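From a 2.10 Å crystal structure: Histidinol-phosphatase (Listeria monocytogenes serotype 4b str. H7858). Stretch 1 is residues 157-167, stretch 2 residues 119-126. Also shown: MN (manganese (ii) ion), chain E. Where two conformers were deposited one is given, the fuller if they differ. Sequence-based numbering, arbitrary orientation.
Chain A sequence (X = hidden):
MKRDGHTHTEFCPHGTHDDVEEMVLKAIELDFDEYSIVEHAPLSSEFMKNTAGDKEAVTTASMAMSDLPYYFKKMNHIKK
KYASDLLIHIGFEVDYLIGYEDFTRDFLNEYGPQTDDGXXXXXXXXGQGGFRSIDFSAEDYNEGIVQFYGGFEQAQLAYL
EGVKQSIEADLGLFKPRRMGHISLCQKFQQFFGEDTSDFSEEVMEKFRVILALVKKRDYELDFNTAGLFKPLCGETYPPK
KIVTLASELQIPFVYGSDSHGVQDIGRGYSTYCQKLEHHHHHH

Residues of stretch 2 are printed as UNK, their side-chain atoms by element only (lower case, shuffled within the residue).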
# COMPACT_ATOMS: atom_id res chain seq x y z
N LEU A 157 15.76 1.53 -7.62
CA LEU A 157 15.52 2.42 -8.79
C LEU A 157 14.44 1.78 -9.69
O LEU A 157 13.59 2.54 -10.21
CB LEU A 157 16.84 2.67 -9.52
CG LEU A 157 17.81 3.54 -8.75
CD1 LEU A 157 19.21 3.48 -9.33
CD2 LEU A 157 17.30 4.95 -8.71
N ALA A 158 14.44 0.45 -9.84
CA ALA A 158 13.38 -0.23 -10.63
C ALA A 158 12.02 -0.04 -9.93
O ALA A 158 11.00 0.23 -10.59
CB ALA A 158 13.72 -1.66 -10.80
N TYR A 159 12.01 -0.17 -8.61
CA TYR A 159 10.80 0.02 -7.77
C TYR A 159 10.26 1.44 -7.96
O TYR A 159 9.03 1.62 -8.25
CB TYR A 159 11.12 -0.29 -6.31
CG TYR A 159 10.05 0.18 -5.37
CD1 TYR A 159 8.87 -0.55 -5.20
CD2 TYR A 159 10.19 1.39 -4.69
CE1 TYR A 159 7.87 -0.10 -4.36
CE2 TYR A 159 9.21 1.83 -3.82
CZ TYR A 159 8.04 1.10 -3.67
OH TYR A 159 7.06 1.57 -2.82
N LEU A 160 11.13 2.45 -7.83
CA LEU A 160 10.69 3.86 -7.93
C LEU A 160 10.21 4.16 -9.36
O LEU A 160 9.30 5.00 -9.49
CB LEU A 160 11.81 4.79 -7.48
CG LEU A 160 12.14 4.70 -5.99
CD1 LEU A 160 13.32 5.59 -5.64
CD2 LEU A 160 10.95 5.07 -5.15
N GLU A 161 10.78 3.53 -10.39
CA GLU A 161 10.28 3.71 -11.77
C GLU A 161 8.83 3.20 -11.82
O GLU A 161 7.99 3.88 -12.45
CB GLU A 161 11.16 2.99 -12.80
CG GLU A 161 10.61 3.07 -14.22
CD GLU A 161 10.37 4.48 -14.76
OE1 GLU A 161 11.16 5.41 -14.38
OE2 GLU A 161 9.40 4.67 -15.54
N GLY A 162 8.53 2.06 -11.17
CA GLY A 162 7.16 1.51 -11.07
C GLY A 162 6.22 2.49 -10.37
O GLY A 162 5.07 2.65 -10.81
N VAL A 163 6.68 3.08 -9.27
CA VAL A 163 5.88 4.06 -8.48
C VAL A 163 5.55 5.25 -9.39
O VAL A 163 4.40 5.65 -9.44
CB VAL A 163 6.63 4.50 -7.20
CG1 VAL A 163 5.91 5.65 -6.51
CG2 VAL A 163 6.84 3.32 -6.26
N LYS A 164 6.55 5.77 -10.10
CA LYS A 164 6.40 6.90 -11.04
C LYS A 164 5.34 6.54 -12.10
O LYS A 164 4.46 7.36 -12.36
CB LYS A 164 7.76 7.24 -11.65
CG LYS A 164 7.76 8.39 -12.65
CD LYS A 164 9.16 8.76 -13.08
CE LYS A 164 9.20 9.94 -14.03
NZ LYS A 164 8.83 9.53 -15.40
N GLN A 165 5.43 5.35 -12.69
CA GLN A 165 4.43 4.85 -13.67
C GLN A 165 3.03 4.83 -13.04
O GLN A 165 2.06 5.23 -13.72
CB GLN A 165 4.82 3.47 -14.18
CG GLN A 165 5.95 3.49 -15.20
CD GLN A 165 6.26 2.08 -15.62
OE1 GLN A 165 6.46 1.19 -14.80
NE2 GLN A 165 6.25 1.85 -16.91
N SER A 166 2.91 4.36 -11.79
CA SER A 166 1.60 4.33 -11.08
C SER A 166 1.02 5.75 -10.98
O SER A 166 -0.20 5.93 -11.17
CB SER A 166 1.69 3.65 -9.73
OG SER A 166 2.23 4.51 -8.73
N ILE A 167 1.85 6.75 -10.72
CA ILE A 167 1.39 8.16 -10.58
C ILE A 167 0.94 8.70 -11.94
O ILE A 167 -0.11 9.38 -11.99
CB ILE A 167 2.48 9.03 -9.94
CG1 ILE A 167 2.75 8.57 -8.50
CG2 ILE A 167 2.12 10.50 -10.01
CD1 ILE A 167 4.11 8.99 -7.98
N UNK A 119 -6.33 3.41 -2.14
CA UNK A 119 -4.86 3.49 -2.16
C UNK A 119 -4.41 2.77 -3.43
O UNK A 119 -4.94 1.67 -3.72
c UNK A 119 -4.28 2.90 -0.87
c UNK A 119 -4.73 3.68 0.37
c UNK A 119 -2.78 2.85 -0.91
N UNK A 120 -3.48 3.36 -4.17
CA UNK A 120 -2.84 2.69 -5.32
C UNK A 120 -1.44 2.30 -4.88
O UNK A 120 -0.67 3.21 -4.53
c UNK A 120 -2.83 3.62 -6.52
c UNK A 120 -2.23 3.04 -7.80
c UNK A 120 -2.04 4.14 -8.84
c UNK A 120 -3.10 1.92 -8.33
N UNK A 121 -1.16 1.00 -4.90
CA UNK A 121 0.07 0.40 -4.34
C UNK A 121 0.79 -0.43 -5.41
O UNK A 121 0.13 -1.20 -6.12
o UNK A 121 -0.66 0.38 -2.08
c UNK A 121 -0.25 -0.45 -3.15
N UNK A 122 2.11 -0.32 -5.44
CA UNK A 122 2.98 -1.22 -6.23
C UNK A 122 3.52 -2.35 -5.32
O UNK A 122 4.28 -2.05 -4.36
c UNK A 122 4.32 -1.52 -9.06
c UNK A 122 4.11 -0.39 -6.84
c UNK A 122 6.29 -0.34 -8.03
c UNK A 122 5.04 -1.15 -7.77
N UNK A 123 3.21 -3.60 -5.66
CA UNK A 123 3.62 -4.81 -4.89
C UNK A 123 4.41 -5.80 -5.76
O UNK A 123 5.04 -6.70 -5.18
n UNK A 123 0.26 -4.54 -3.49
c UNK A 123 -0.21 -3.82 -2.48
c UNK A 123 1.94 -4.16 -2.14
n UNK A 123 0.80 -3.56 -1.67
c UNK A 123 2.42 -5.55 -4.29
c UNK A 123 1.61 -4.77 -3.30
N UNK A 124 4.37 -5.66 -7.08
CA UNK A 124 4.98 -6.63 -8.03
C UNK A 124 5.80 -5.87 -9.08
O UNK A 124 5.36 -4.83 -9.59
c UNK A 124 1.84 -7.94 -7.37
c UNK A 124 3.90 -7.45 -8.73
c UNK A 124 3.09 -8.35 -7.84
c UNK A 124 2.79 -10.44 -6.70
c UNK A 124 1.57 -10.01 -6.21
c UNK A 124 3.55 -9.61 -7.50
c UNK A 124 1.10 -8.77 -6.54
N UNK A 125 6.98 -6.40 -9.38
CA UNK A 125 7.86 -5.93 -10.48
C UNK A 125 8.20 -7.12 -11.35
O UNK A 125 8.18 -8.26 -10.87
c UNK A 125 8.77 -3.01 -10.38
c UNK A 125 9.16 -4.03 -9.31
c UNK A 125 10.54 -3.73 -8.72
c UNK A 125 9.17 -5.41 -9.90
N UNK A 126 8.56 -6.84 -12.60
CA UNK A 126 9.20 -7.85 -13.48
C UNK A 126 10.47 -8.34 -12.77
O UNK A 126 11.26 -7.50 -12.29
c UNK A 126 10.63 -7.93 -17.06
o UNK A 126 11.30 -8.76 -17.69
o UNK A 126 9.95 -7.00 -17.59
c UNK A 126 10.60 -8.05 -15.55
c UNK A 126 9.52 -7.27 -14.85
MN MN E . 0.42 -2.80 0.24
O HOH W 1 1.84 3.62 -6.11
O HOH W 2 4.82 0.35 -3.07
O HOH W 3 2.39 -3.70 1.08
O HOH W 4 -0.17 -2.36 1.88

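Position 119, already within a strand, has three side-chain carbons, one of them carrying the other two. A fork at CB with just three carbons and no oxygen makes this Val119. It lies out of reach of the helix, but a beta-branched residue sits comfortably in an extended, buried strand such as this one.

Position 120 has four carbons, forked at the second, and its CA-to-CB bond points toward the helix. One terminal carbon lies 3.5 Å from Ser166 O. Four carbons with the fork one step beyond the CB give leucine, Leu120, with chi1 t and chi2 p; the close atom is CD2, which also lies 3.9 Å from Ser166 CB. The backbone takes part as well: a water donates hydrogen bonds to Leu120 O, 3.0 Å from the water O, and to Ser166 OG, 2.8 Å from it. Because Ser166 OG itself donates to Val163 O at 2.6 Å, the hydroxyl is satisfied although it is buried.

At position 121 there is one carbon and then one oxygen, and the CA-to-CB bond points away from the helix, in alternation with its neighbour at 120. This is Ser121, whose small hydroxyl finds a hydrogen bond elsewhere in the structure.

Position 122 again has four carbons forked at the second, and its CA-to-CB bond points toward the helix. A terminal carbon reaches 3.4 Å from Tyr159 O and 3.7 Å from both Gly162 C and Val163 N. The residue is Leu122, and that carbon is CD2. It also meets Tyr159 CD1 at 3.8 Å, obliquely to the ring, and Val163 CG2 at 4.1 Å. Glycine makes the room: a CB at Gly162 would fall 2.5 Å from Leu122 CD2, a clash. A second water donates to Leu122 O, its O 2.8 Å away, and its O lies 2.6 Å from Tyr159 OH, also hydrogen-bonded.

Position 123 carries one carbon and then a five-membered ring of three carbons and two nitrogens; its CA-to-CB bond points away from the helix. The ring is that of histidine; His123 NE2 binds the manganese ion at 2.1 Å, while ND1 is hydrogen-bonded elsewhere in the structure.

Position 124 has one carbon and a ring of six carbons with no heteroatom, hence Phe124. Its apolar aromatic ring suits a buried site out of reach of the helix.

Position 125 returns to four carbons forked at the second, and its CA-to-CB bond points toward the helix, with terminal carbons near Ala158 and Tyr159. It is Leu125, with chi1 m and chi2 t, a branched apolar side chain that fills the space beside the helix: its CD1 lies 4.3 Å from Ala158 CB and 4.2 Å from Tyr159 CB.

Position 126 has three carbons, the third bearing two oxygens: Glu126, an exposed carboxylate suited to solvent and clear of the helix.

The contact is therefore mainly apolar packing. Three leucines meet successive parts of the helix, Leu125 near Tyr159, Leu122 near Val163 and Leu120 near Ser166, and Leu122 contributes the largest covered area. No direct hydrogen bond crosses; two waters link the polar groups, while the CA-to-CB bond of His123 points away from the helix and its NE2 binds the manganese ion.

Stretch 2 119-126: VLSLHFLE
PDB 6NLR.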